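Local coordinates for protein endoglucanase FnCel5A (Fervidobacterium nodosum, PDB 3NCO) that probably hydrolyses internal beta-1,4-glucosidic bonds of cellulose, as a TIM-barrel endoglucanase of glycoside hydrolase family 5, at residues A[24-29]-A[56-61]; A[60-65]-A[98-103]; A[255-260]-A[287-292]; A[261-266]-A[273-278]. All blocks are in the same frame, centred on the assembly; numbering follows the deposited sequence.

Contact 1 (A[24-29]-A[56-61]); sequences INMGNA and DSVRIP
Asn25 and Arg59 face the interior of a (beta/alpha)8, or TIM, barrel from its first two parallel strands, 22-25 and 57-60, which helix 44-53 joins as a beta-alpha-beta unit. The side chains run alongside each other. Arg59 has CG anti to its backbone N (chi1 172°) and stays extended to NE, which carries CB, CG and CD past the Asn25 amide oxygen. Arg59 NH1 then donates to Asn25 OD1 at 2.9 Å, with the oxygen close to the guanidinium plane although the amide itself is turned 82° from it. Asn25 ND2 is held by Gly259 O and Tyr292 O, fixing the flip of the amide, while Arg59 also forms salt bridges to Glu140 and Glu260. A leucine in place of Arg59 would probably leave Asn25 OD1 without this donor and both glutamates without this partner. On the outer face, selenomethionine Met26 meets Val58 through CB and CG, the rest of its bent chain leading away toward helix 44-53; Met26 CG is 3.5 Å from Val58 CG2, a tight contact. Between the faces, Met26 N bonds Arg59 O at 2.8 Å. Beyond the strands one water donates to both Met26 O, at 2.6 Å, and Pro61 O, at 2.8 Å.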
loop_
_atom_site.group_PDB
_atom_site.type_symbol
_atom_site.label_atom_id
_atom_site.label_comp_id
_atom_site.label_asym_id
_atom_site.label_seq_id
_atom_site.Cartn_x
_atom_site.Cartn_y
_atom_site.Cartn_z
ATOM N N ILE A 24 -5.742 -0.306 -6.723
ATOM C CA ILE A 24 -5.649 1.140 -6.435
ATOM C C ILE A 24 -5.764 1.393 -4.932
ATOM O O ILE A 24 -6.375 0.615 -4.207
ATOM C CB ILE A 24 -6.711 1.889 -7.257
ATOM C CG1 ILE A 24 -6.479 3.445 -7.392
ATOM C CG2 ILE A 24 -8.131 1.509 -6.751
ATOM C CD1 ILE A 24 -7.400 4.030 -8.350
ATOM N N ASN A 25 -5.121 2.472 -4.465
ATOM C CA ASN A 25 -5.182 2.862 -3.073
ATOM C C ASN A 25 -6.348 3.799 -2.870
ATOM O O ASN A 25 -6.500 4.772 -3.626
ATOM C CB ASN A 25 -3.915 3.636 -2.716
ATOM C CG ASN A 25 -2.719 2.727 -2.481
ATOM O OD1 ASN A 25 -2.518 2.280 -1.361
ATOM N ND2 ASN A 25 -1.966 2.400 -3.514
HETATM N N MSE A 26 -7.089 3.506 -1.801
HETATM C CA MSE A 26 -8.234 4.346 -1.418
HETATM C C MSE A 26 -7.741 5.147 -0.228
HETATM O O MSE A 26 -8.030 4.836 0.945
HETATM C CB MSE A 26 -9.476 3.454 -1.240
HETATM C CG MSE A 26 -10.333 3.450 -2.644
HETATM SE SE MSE A 26 -11.435 5.283 -2.080
HETATM C CE MSE A 26 -10.402 6.748 -1.484
ATOM N N GLY A 27 -6.935 6.137 -0.588
ATOM C CA GLY A 27 -6.159 6.983 0.324
ATOM C C GLY A 27 -6.712 8.370 0.644
ATOM O O GLY A 27 -7.654 8.870 -0.018
ATOM N N ASN A 28 -6.043 8.985 1.627
ATOM C CA ASN A 28 -6.420 10.281 2.181
ATOM C C ASN A 28 -7.737 10.243 2.926
ATOM O O ASN A 28 -8.352 11.299 3.104
ATOM C CB ASN A 28 -6.495 11.348 1.061
ATOM C CG ASN A 28 -5.137 11.957 0.728
ATOM O OD1 ASN A 28 -4.192 11.259 0.428
ATOM N ND2 ASN A 28 -5.069 13.277 0.725
ATOM N N ALA A 29 -8.164 9.036 3.338
ATOM C CA ALA A 29 -9.447 8.843 3.980
ATOM C C ALA A 29 -9.264 8.263 5.399
ATOM O O ALA A 29 -9.186 9.029 6.370
ATOM C CB ALA A 29 -10.386 7.943 3.129
ATOM N N ASP A 56 -8.553 -4.826 -9.966
ATOM C CA ASP A 56 -8.795 -6.099 -9.279
ATOM C C ASP A 56 -8.884 -5.977 -7.773
ATOM O O ASP A 56 -9.450 -6.859 -7.125
ATOM C CB ASP A 56 -7.677 -7.097 -9.603
ATOM C CG ASP A 56 -7.490 -7.310 -11.091
ATOM O OD1 ASP A 56 -8.420 -7.790 -11.764
ATOM O OD2 ASP A 56 -6.388 -6.946 -11.574
ATOM N N SER A 57 -8.298 -4.918 -7.221
ATOM C CA SER A 57 -8.132 -4.871 -5.762
ATOM C C SER A 57 -8.028 -3.431 -5.283
ATOM O O SER A 57 -7.793 -2.507 -6.086
ATOM C CB SER A 57 -6.868 -5.643 -5.379
ATOM O OG SER A 57 -5.731 -4.979 -5.908
ATOM N N VAL A 58 -8.256 -3.268 -3.990
ATOM C CA VAL A 58 -8.135 -1.952 -3.381
ATOM C C VAL A 58 -7.314 -2.075 -2.120
ATOM O O VAL A 58 -7.475 -3.016 -1.344
ATOM C CB VAL A 58 -9.576 -1.373 -3.030
ATOM C CG1 VAL A 58 -10.411 -2.293 -2.160
ATOM C CG2 VAL A 58 -9.533 0.053 -2.572
ATOM N N ARG A 59 -6.413 -1.105 -1.927
ATOM C CA ARG A 59 -5.606 -1.075 -0.730
ATOM C C ARG A 59 -6.132 0.096 0.126
ATOM O O ARG A 59 -6.244 1.194 -0.390
ATOM C CB ARG A 59 -4.116 -0.823 -1.097
ATOM C CG ARG A 59 -3.274 -0.591 0.153
ATOM C CD ARG A 59 -1.781 -0.713 -0.197
ATOM N NE ARG A 59 -0.848 -0.549 0.922
ATOM C CZ ARG A 59 -0.230 0.586 1.252
ATOM N NH1 ARG A 59 -0.490 1.730 0.612
ATOM N NH2 ARG A 59 0.670 0.544 2.262
ATOM N N ILE A 60 -6.446 -0.178 1.399
ATOM C CA ILE A 60 -7.126 0.802 2.288
ATOM C C ILE A 60 -6.177 1.165 3.476
ATOM O O ILE A 60 -6.084 0.431 4.450
ATOM C CB ILE A 60 -8.475 0.223 2.858
ATOM C CG1 ILE A 60 -9.361 -0.341 1.722
ATOM C CG2 ILE A 60 -9.265 1.282 3.611
ATOM C CD1 ILE A 60 -10.703 -0.978 2.261
ATOM N N PRO A 61 -5.516 2.332 3.403
ATOM C CA PRO A 61 -4.740 2.921 4.488
ATOM C C PRO A 61 -5.673 3.211 5.697
ATOM O O PRO A 61 -6.759 3.766 5.516
ATOM C CB PRO A 61 -4.182 4.197 3.841
ATOM C CG PRO A 61 -4.116 3.861 2.255
ATOM C CD PRO A 61 -5.424 3.086 2.117
HETATM O O HOH W 1 -8.388 4.907 3.568
#

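Contact 2 (A[60-65]-A[98-103])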
loop_
_atom_site.group_PDB
_atom_site.type_symbol
_atom_site.label_atom_id
_atom_site.label_comp_id
_atom_site.label_asym_id
_atom_site.label_seq_id
_atom_site.Cartn_x
_atom_site.Cartn_y
_atom_site.Cartn_z
ATOM N N ILE A 60 -6.446 -0.178 1.399
ATOM C CA ILE A 60 -7.126 0.802 2.288
ATOM C C ILE A 60 -6.177 1.165 3.476
ATOM O O ILE A 60 -6.084 0.431 4.450
ATOM C CB ILE A 60 -8.475 0.223 2.858
ATOM C CG1 ILE A 60 -9.361 -0.341 1.722
ATOM C CG2 ILE A 60 -9.265 1.282 3.611
ATOM C CD1 ILE A 60 -10.703 -0.978 2.261
ATOM N N PRO A 61 -5.516 2.332 3.403
ATOM C CA PRO A 61 -4.740 2.921 4.488
ATOM C C PRO A 61 -5.673 3.211 5.697
ATOM O O PRO A 61 -6.759 3.766 5.516
ATOM C CB PRO A 61 -4.182 4.197 3.841
ATOM C CG PRO A 61 -4.116 3.861 2.255
ATOM C CD PRO A 61 -5.424 3.086 2.117
ATOM N N ILE A 62 -5.257 2.768 6.892
ATOM C CA ILE A 62 -6.061 2.959 8.116
ATOM C C ILE A 62 -5.221 3.389 9.331
ATOM O O ILE A 62 -4.297 2.690 9.709
ATOM C CB ILE A 62 -6.839 1.639 8.470
ATOM C CG1 ILE A 62 -7.620 1.128 7.250
ATOM C CG2 ILE A 62 -7.703 1.808 9.725
ATOM C CD1 ILE A 62 -8.251 -0.289 7.441
ATOM N N ARG A 63 -5.563 4.527 9.953
ATOM C CA ARG A 63 -4.783 5.030 11.090
ATOM C C ARG A 63 -5.483 4.495 12.368
ATOM O O ARG A 63 -6.129 5.223 13.118
ATOM C CB ARG A 63 -4.675 6.548 11.082
ATOM C CG ARG A 63 -3.772 7.069 12.221
ATOM C CD ARG A 63 -3.967 8.522 12.438
ATOM N NE ARG A 63 -3.670 9.284 11.226
ATOM C CZ ARG A 63 -3.162 10.527 11.261
ATOM N NH1 ARG A 63 -2.871 11.108 12.439
ATOM N NH2 ARG A 63 -2.932 11.172 10.125
ATOM N N TRP A 64 -5.327 3.207 12.607
ATOM C CA TRP A 64 -5.872 2.588 13.778
ATOM C C TRP A 64 -5.439 3.308 15.032
ATOM O O TRP A 64 -6.142 3.339 16.026
ATOM C CB TRP A 64 -5.448 1.123 13.846
ATOM C CG TRP A 64 -5.973 0.254 12.761
ATOM C CD1 TRP A 64 -5.247 -0.231 11.678
ATOM C CD2 TRP A 64 -7.303 -0.314 12.636
ATOM N NE1 TRP A 64 -6.047 -1.047 10.907
ATOM C CE2 TRP A 64 -7.310 -1.098 11.458
ATOM C CE3 TRP A 64 -8.480 -0.256 13.418
ATOM C CZ2 TRP A 64 -8.439 -1.791 11.028
ATOM C CZ3 TRP A 64 -9.621 -0.921 12.966
ATOM C CH2 TRP A 64 -9.579 -1.708 11.791
ATOM N N SER A 65 -4.237 3.840 15.007
ATOM C CA SER A 65 -3.719 4.378 16.251
ATOM C C SER A 65 -4.447 5.632 16.723
ATOM O O SER A 65 -4.232 6.055 17.898
ATOM C CB SER A 65 -2.211 4.671 16.085
ATOM O OG SER A 65 -1.924 5.645 15.088
ATOM N N VAL A 98 -9.120 -7.086 -1.160
ATOM C CA VAL A 98 -9.020 -5.913 -0.302
ATOM C C VAL A 98 -7.800 -6.097 0.590
ATOM O O VAL A 98 -7.643 -7.191 1.185
ATOM C CB VAL A 98 -10.280 -5.760 0.578
ATOM C CG1 VAL A 98 -10.141 -4.529 1.457
ATOM C CG2 VAL A 98 -11.543 -5.731 -0.334
ATOM N N ILE A 99 -6.964 -5.038 0.674
ATOM C CA ILE A 99 -5.785 -5.048 1.544
ATOM C C ILE A 99 -6.066 -3.983 2.604
ATOM O O ILE A 99 -6.317 -2.832 2.254
ATOM C CB ILE A 99 -4.506 -4.689 0.747
ATOM C CG1 ILE A 99 -4.085 -5.766 -0.291
ATOM C CG2 ILE A 99 -3.319 -4.539 1.709
ATOM C CD1 ILE A 99 -3.216 -5.240 -1.396
ATOM N N ILE A 100 -6.089 -4.378 3.891
ATOM C CA ILE A 100 -6.236 -3.368 4.960
ATOM C C ILE A 100 -4.899 -3.338 5.736
ATOM O O ILE A 100 -4.338 -4.416 6.027
ATOM C CB ILE A 100 -7.465 -3.658 5.909
ATOM C CG1 ILE A 100 -7.274 -4.985 6.709
ATOM C CG2 ILE A 100 -8.888 -3.528 5.168
ATOM C CD1 ILE A 100 -8.475 -5.231 7.706
ATOM N N ASN A 101 -4.436 -2.134 6.091
ATOM C CA ASN A 101 -3.066 -1.973 6.626
ATOM C C ASN A 101 -3.235 -1.216 7.978
ATOM O O ASN A 101 -4.335 -0.876 8.406
ATOM C CB ASN A 101 -2.072 -1.267 5.613
ATOM C CG ASN A 101 -2.235 0.268 5.526
ATOM O OD1 ASN A 101 -3.066 0.868 6.247
ATOM N ND2 ASN A 101 -1.460 0.918 4.611
ATOM N N CYS A 102 -2.105 -0.923 8.641
ATOM C CA CYS A 102 -2.066 0.189 9.568
ATOM C C CYS A 102 -1.085 1.219 8.992
ATOM O O CYS A 102 -0.041 0.857 8.447
ATOM C CB CYS A 102 -1.575 -0.335 10.909
ATOM S SG CYS A 102 -1.587 0.891 12.285
ATOM N N HIS A 103 -1.421 2.497 9.138
ATOM C CA HIS A 103 -0.816 3.583 8.364
ATOM C C HIS A 103 -0.744 4.813 9.282
ATOM O O HIS A 103 -1.593 5.029 10.183
ATOM C CB HIS A 103 -1.735 3.876 7.193
ATOM C CG HIS A 103 -1.090 4.375 5.932
ATOM N ND1 HIS A 103 -0.682 5.675 5.706
ATOM C CD2 HIS A 103 -0.931 3.736 4.760
ATOM C CE1 HIS A 103 -0.316 5.814 4.433
ATOM N NE2 HIS A 103 -0.426 4.641 3.853
HETATM O O HOH W 2 -1.929 4.155 12.845
#
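Asn101 holds CG between its backbone N and carbonyl carbon (chi1 78°), which swings OD1 across to Ile62, and Trp64 sets CG beside its own N (chi1 -65°), bringing its indole to the Asn101 carbonyl. Both torsions serve a pair of parallel barrel strands, 57-60 and 97-101, at the point where their ladder runs out into the loops. The last regular rung is Ile60 N to Ile99 O at 2.8 Å; the following bond, Asn101 N to Ile60 O, is weak. Ile62 N then turns to Asn101 OD1 at 3.0 Å, and the carbonyl Asn101 O receives a weak bond from Trp64 NE1, also 3.0 Å long. Pairing resumes with His103 N on Ile62 O. Trp64 is held on two sides: Ile62 CG2 lies over one face near the rim, while Cys102 CB meets CD1 at the edge, with SG in an edge-on sulfur-aromatic contact. Pro61 CB sits over the His103 ring, 3.7 Å from its centroid, in a CH-pi contact. Outside the barrel, Ile62 CD1 packs on Ile100 CB at 3.8 Å, and helices 78-93 and 112-130 cover this layer. As the backbones part, the Asn101 amide oxygen takes over as acceptor for Ile62 N, and the Trp64 indole N-H offers Asn101 O at least a weak bond, which probably helps to satisfy these buried groups.

Contact 3 (A[255-260]-A[287-292]); sequences PIFLGE and GFSLAY
The side chains of Ile256 and Phe288 run out together from neighbouring strands at the start of the last beta-alpha-beta unit of the TIM barrel, where the segments 256-260 and 289-292 run parallel, their axes approaching to 4.4 Å. Ile256 CG2 sits almost over the middle of the Phe288 ring, 3.6 Å from its centroid, in a CH-pi contact, while CB of the isoleucine presses on CD1. Phe288 keeps CG beside its backbone N (chi1 -59°), which lays the ring along the outer side of the strand pair, against helix 232-252. An alanine in place of Phe288 would probably strip the cover from Ile256 CG2 and open a gap between the strands and that helix. Gly287, the residue before Phe288, takes a positive phi as the C-prime residue of a Schellman motif ending helix 269-285, and a water links its carbonyl to Ile256 N.

Inside the barrel the orientation changes. With CG anti to the backbone N (chi1 165°), the Phe257 ring is carried toward the neighbouring strand and turns an edge to the backbone of Leu290. Its CE1 touches Ala291 CB at 3.6 Å, Gly259 CA lies over one face, and Ser289 OG, bonded to Asn17 of helix 12-20, approaches CD1. The ladder between the faces includes Leu258 N to Ser289 O and Ala291 N to Leu258 O, each 2.8 Å. Toward the C-terminal end of the strands it continues in a CA-H...O contact, Glu260 CA to Ala291 O at 3.3 Å.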
loop_
_atom_site.group_PDB
_atom_site.type_symbol
_atom_site.label_atom_id
_atom_site.label_comp_id
_atom_site.label_asym_id
_atom_site.label_seq_id
_atom_site.Cartn_x
_atom_site.Cartn_y
_atom_site.Cartn_z
ATOM N N PRO A 255 6.777 -13.473 -3.108
ATOM C CA PRO A 255 6.223 -12.608 -4.159
ATOM C C PRO A 255 6.312 -11.140 -3.762
ATOM O O PRO A 255 6.471 -10.835 -2.584
ATOM C CB PRO A 255 4.737 -12.979 -4.193
ATOM C CG PRO A 255 4.512 -14.045 -3.184
ATOM C CD PRO A 255 5.727 -14.101 -2.285
ATOM N N ILE A 256 6.172 -10.257 -4.764
ATOM C CA ILE A 256 6.322 -8.827 -4.557
ATOM C C ILE A 256 5.060 -8.082 -5.032
ATOM O O ILE A 256 4.618 -8.259 -6.178
ATOM C CB ILE A 256 7.511 -8.292 -5.412
ATOM C CG1 ILE A 256 8.819 -8.876 -4.900
ATOM C CG2 ILE A 256 7.538 -6.765 -5.461
ATOM C CD1 ILE A 256 9.293 -8.247 -3.553
ATOM N N PHE A 257 4.569 -7.164 -4.172
ATOM C CA PHE A 257 3.483 -6.210 -4.496
ATOM C C PHE A 257 4.063 -4.810 -4.480
ATOM O O PHE A 257 4.666 -4.350 -3.498
ATOM C CB PHE A 257 2.419 -6.400 -3.393
ATOM C CG PHE A 257 1.387 -5.332 -3.286
ATOM C CD1 PHE A 257 0.626 -4.846 -4.365
ATOM C CD2 PHE A 257 1.078 -4.901 -1.990
ATOM C CE1 PHE A 257 -0.408 -3.935 -4.100
ATOM C CE2 PHE A 257 0.100 -3.986 -1.743
ATOM C CZ PHE A 257 -0.676 -3.536 -2.757
ATOM N N LEU A 258 3.922 -4.118 -5.607
ATOM C CA LEU A 258 4.292 -2.716 -5.647
ATOM C C LEU A 258 3.072 -1.946 -5.093
ATOM O O LEU A 258 2.102 -1.692 -5.848
ATOM C CB LEU A 258 4.535 -2.342 -7.140
ATOM C CG LEU A 258 4.648 -0.839 -7.483
ATOM C CD1 LEU A 258 5.781 -0.249 -6.659
ATOM C CD2 LEU A 258 4.885 -0.559 -8.995
ATOM N N GLY A 259 3.111 -1.630 -3.781
ATOM C CA GLY A 259 1.899 -1.192 -3.090
ATOM C C GLY A 259 1.502 0.228 -3.316
ATOM O O GLY A 259 0.344 0.587 -3.112
ATOM N N GLU A 260 2.480 1.066 -3.692
ATOM C CA GLU A 260 2.117 2.407 -4.110
ATOM C C GLU A 260 3.021 2.788 -5.229
ATOM O O GLU A 260 4.210 2.485 -5.236
ATOM C CB GLU A 260 2.309 3.441 -3.007
ATOM C CG GLU A 260 1.511 3.193 -1.786
ATOM C CD GLU A 260 1.749 4.240 -0.716
ATOM O OE1 GLU A 260 2.403 5.291 -0.984
ATOM O OE2 GLU A 260 1.386 3.987 0.511
ATOM N N GLY A 287 6.558 -9.586 -12.823
ATOM C CA GLY A 287 5.624 -10.428 -12.079
ATOM C C GLY A 287 5.190 -9.827 -10.749
ATOM O O GLY A 287 4.720 -10.532 -9.835
ATOM N N PHE A 288 5.327 -8.505 -10.635
ATOM C CA PHE A 288 4.871 -7.796 -9.431
ATOM C C PHE A 288 3.392 -7.426 -9.569
ATOM O O PHE A 288 2.966 -6.912 -10.593
ATOM C CB PHE A 288 5.633 -6.483 -9.217
ATOM C CG PHE A 288 7.129 -6.636 -9.082
ATOM C CD1 PHE A 288 7.718 -7.866 -8.818
ATOM C CD2 PHE A 288 7.961 -5.494 -9.179
ATOM C CE1 PHE A 288 9.097 -7.959 -8.710
ATOM C CE2 PHE A 288 9.365 -5.563 -9.035
ATOM C CZ PHE A 288 9.924 -6.824 -8.781
ATOM N N SER A 289 2.605 -7.690 -8.540
ATOM C CA SER A 289 1.290 -7.071 -8.492
ATOM C C SER A 289 1.473 -5.593 -8.161
ATOM O O SER A 289 2.573 -5.153 -7.877
ATOM C CB SER A 289 0.436 -7.740 -7.479
ATOM O OG SER A 289 1.020 -7.527 -6.216
ATOM N N LEU A 290 0.404 -4.802 -8.266
ATOM C CA LEU A 290 0.635 -3.335 -8.097
ATOM C C LEU A 290 -0.656 -2.617 -7.735
ATOM O O LEU A 290 -1.746 -3.058 -8.148
ATOM C CB LEU A 290 1.251 -2.754 -9.380
ATOM C CG LEU A 290 0.388 -3.019 -10.613
ATOM C CD1 LEU A 290 -0.492 -1.810 -10.918
ATOM C CD2 LEU A 290 1.218 -3.384 -11.836
ATOM N N ALA A 291 -0.499 -1.513 -6.986
ATOM C CA ALA A 291 -1.613 -0.617 -6.564
ATOM C C ALA A 291 -1.155 0.846 -6.848
ATOM O O ALA A 291 -0.106 1.309 -6.346
ATOM C CB ALA A 291 -1.913 -0.801 -5.049
ATOM N N TYR A 292 -1.883 1.559 -7.708
ATOM C CA TYR A 292 -1.541 2.944 -7.942
ATOM C C TYR A 292 -1.950 3.809 -6.741
ATOM O O TYR A 292 -3.005 3.594 -6.183
ATOM C CB TYR A 292 -2.231 3.391 -9.279
ATOM C CG TYR A 292 -2.067 4.852 -9.586
ATOM C CD1 TYR A 292 -0.960 5.312 -10.323
ATOM C CD2 TYR A 292 -3.020 5.785 -9.169
ATOM C CE1 TYR A 292 -0.794 6.639 -10.562
ATOM C CE2 TYR A 292 -2.869 7.132 -9.452
ATOM C CZ TYR A 292 -1.731 7.546 -10.148
ATOM O OH TYR A 292 -1.543 8.895 -10.408
HETATM O O HOH W 3 6.141 -11.310 -7.545
#

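Contact 4 (A[261-266]-A[273-278])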
loop_
_atom_site.group_PDB
_atom_site.type_symbol
_atom_site.label_atom_id
_atom_site.label_comp_id
_atom_site.label_asym_id
_atom_site.label_seq_id
_atom_site.Cartn_x
_atom_site.Cartn_y
_atom_site.Cartn_z
ATOM N N PHE A 261 2.454 3.509 -6.179
ATOM C CA PHE A 261 3.223 4.217 -7.200
ATOM C C PHE A 261 2.402 5.345 -7.801
ATOM O O PHE A 261 1.205 5.179 -8.027
ATOM C CB PHE A 261 3.796 3.273 -8.304
ATOM C CG PHE A 261 2.792 2.813 -9.350
ATOM C CD1 PHE A 261 1.881 1.820 -9.058
ATOM C CD2 PHE A 261 2.852 3.329 -10.651
ATOM C CE1 PHE A 261 0.957 1.352 -10.048
ATOM C CE2 PHE A 261 1.990 2.908 -11.611
ATOM C CZ PHE A 261 1.037 1.927 -11.349
ATOM N N GLY A 262 3.005 6.518 -8.016
ATOM C CA GLY A 262 2.207 7.602 -8.630
ATOM C C GLY A 262 2.990 8.896 -8.734
ATOM O O GLY A 262 3.981 9.064 -8.033
ATOM N N ALA A 263 2.523 9.805 -9.598
ATOM C CA ALA A 263 3.159 11.114 -9.758
ATOM C C ALA A 263 2.141 12.202 -9.399
ATOM O O ALA A 263 1.010 12.196 -9.900
ATOM C CB ALA A 263 3.667 11.304 -11.185
ATOM N N TYR A 264 2.578 13.142 -8.559
ATOM C CA TYR A 264 1.725 14.228 -8.093
ATOM C C TYR A 264 1.244 15.094 -9.257
ATOM O O TYR A 264 1.984 15.306 -10.226
ATOM C CB TYR A 264 2.558 15.073 -7.134
ATOM C CG TYR A 264 1.818 16.170 -6.390
ATOM C CD1 TYR A 264 0.598 15.908 -5.771
ATOM C CD2 TYR A 264 2.392 17.435 -6.236
ATOM C CE1 TYR A 264 -0.095 16.924 -5.060
ATOM C CE2 TYR A 264 1.721 18.427 -5.537
ATOM C CZ TYR A 264 0.478 18.154 -4.969
ATOM O OH TYR A 264 -0.162 19.141 -4.253
ATOM N N SER A 265 0.053 15.681 -9.100
ATOM C CA SER A 265 -0.570 16.472 -10.198
ATOM C C SER A 265 0.132 17.781 -10.549
ATOM O O SER A 265 -0.189 18.386 -11.574
ATOM C CB SER A 265 -2.044 16.748 -9.889
ATOM O OG SER A 265 -2.128 17.465 -8.648
ATOM N N LYS A 266 1.095 18.217 -9.749
ATOM C CA LYS A 266 1.891 19.385 -10.181
ATOM C C LYS A 266 2.929 19.083 -11.288
ATOM O O LYS A 266 3.447 20.014 -11.934
ATOM C CB LYS A 266 2.485 20.145 -8.987
ATOM C CG LYS A 266 1.409 20.795 -8.118
ATOM C CD LYS A 266 2.085 21.796 -7.172
ATOM C CE LYS A 266 1.122 22.429 -6.163
ATOM N NZ LYS A 266 1.914 23.191 -5.121
ATOM N N VAL A 273 1.669 10.556 -17.413
ATOM C CA VAL A 273 1.077 9.476 -18.182
ATOM C C VAL A 273 2.166 8.482 -18.629
ATOM O O VAL A 273 1.985 7.246 -18.469
ATOM C CB VAL A 273 0.313 10.065 -19.401
ATOM C CG1 VAL A 273 0.085 8.987 -20.469
ATOM C CG2 VAL A 273 -0.997 10.667 -18.946
ATOM N N LYS A 274 3.275 9.029 -19.156
ATOM C CA LYS A 274 4.420 8.193 -19.579
ATOM C C LYS A 274 5.089 7.451 -18.403
ATOM O O LYS A 274 5.415 6.257 -18.518
ATOM C CB LYS A 274 5.453 9.029 -20.301
ATOM C CG LYS A 274 5.025 9.435 -21.699
ATOM C CD LYS A 274 6.176 10.178 -22.419
ATOM C CE LYS A 274 5.705 10.887 -23.689
ATOM N NZ LYS A 274 4.868 9.993 -24.537
ATOM N N TRP A 275 5.339 8.170 -17.304
ATOM C CA TRP A 275 5.981 7.560 -16.119
ATOM C C TRP A 275 5.097 6.447 -15.567
ATOM O O TRP A 275 5.577 5.343 -15.295
ATOM C CB TRP A 275 6.269 8.643 -15.053
ATOM C CG TRP A 275 7.008 8.134 -13.837
ATOM C CD1 TRP A 275 8.382 8.122 -13.644
ATOM C CD2 TRP A 275 6.426 7.597 -12.634
ATOM N NE1 TRP A 275 8.673 7.590 -12.402
ATOM C CE2 TRP A 275 7.495 7.260 -11.773
ATOM C CE3 TRP A 275 5.101 7.355 -12.214
ATOM C CZ2 TRP A 275 7.287 6.671 -10.519
ATOM C CZ3 TRP A 275 4.888 6.779 -10.948
ATOM C CH2 TRP A 275 5.989 6.443 -10.138
ATOM N N THR A 276 3.794 6.730 -15.444
ATOM C CA THR A 276 2.896 5.749 -14.826
ATOM C C THR A 276 2.825 4.475 -15.649
ATOM O O THR A 276 2.864 3.355 -15.111
ATOM C CB THR A 276 1.500 6.374 -14.592
ATOM O OG1 THR A 276 1.670 7.563 -13.807
ATOM C CG2 THR A 276 0.559 5.401 -13.845
ATOM N N LYS A 277 2.757 4.663 -16.977
ATOM C CA LYS A 277 2.656 3.535 -17.879
ATOM C C LYS A 277 3.910 2.693 -17.822
ATOM O O LYS A 277 3.831 1.465 -17.824
ATOM C CB LYS A 277 2.497 4.078 -19.312
ATOM C CG LYS A 277 2.435 3.044 -20.397
ATOM C CD LYS A 277 2.553 3.802 -21.715
ATOM C CE LYS A 277 1.671 3.219 -22.816
ATOM N NZ LYS A 277 1.567 1.714 -22.857
ATOM N N THR A 278 5.081 3.351 -17.769
ATOM C CA THR A 278 6.366 2.660 -17.760
ATOM C C THR A 278 6.532 1.857 -16.463
ATOM O O THR A 278 6.913 0.703 -16.477
ATOM C CB THR A 278 7.514 3.677 -17.903
ATOM O OG1 THR A 278 7.437 4.289 -19.195
ATOM C CG2 THR A 278 8.877 3.037 -17.750
HETATM O O HOH W 4 0.801 9.376 -11.823
#
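Trp275 touches the loop 261-266 with the rim of its six-membered ring: CZ3 stands 3.5 Å from Gly262 N, which lies near the indole plane, and 4.0 Å from Phe261 CD2. The side chains of Phe261 and Trp275 pass one another running in opposing senses, and the phenyl edge goes on to Thr276: Phe261 CE2 is 3.6 Å from Thr276 CG2 and also meets Thr276 O, which lies near the phenyl plane. This first shell joins the exit of strand 256-261 to helix 269-285, which follows it in the barrel. Trp275 reaches the loop because CG is anti to its backbone N (chi1 -176°). Farther out, its NE1 is bonded to Glu206 O and its ring meets Trp228 edge-to-face, which together probably fix the rotation of the indole; Phe261 is likewise braced edge-to-face by Tyr292. One water joins loop to helix, accepting from Ala263 N at 2.8 Å and donating to Thr276 OG1 at 2.8 Å, while that hydroxyl is also bonded to Arg272 O. With no direct hydrogen bond between the two segments, the chemistry implies that aromatic edges and van der Waals contact do most of the joining, and that the water supplies a polar link where the loop backbone turns away from the helix.

Contacts 1, 2 and 3 are seams of one closed parallel barrel. Contacts 1 and 2 share Ile60 and Pro61, and contact 1 joins contact 3 where Asn25 N meets Tyr292 O at 2.9 Å, closing the first strand on the last. Contacts 1 and 2 both reach Glu260 of contact 3: Arg59 NH1 forms a salt bridge with Glu260 OE2 at 2.9 Å, and His103 NE2 packs 3.9 Å from Glu260 OE2. Glu260 stands at the end of the seventh strand, consistent with the catalytic nucleophile of family 5 enzymes. Contact 4 lies outward, its centre about 15 Å from that of contact 3 and about 24 Å from that of contact 2, touching contact 3 through Phe261 and Tyr292.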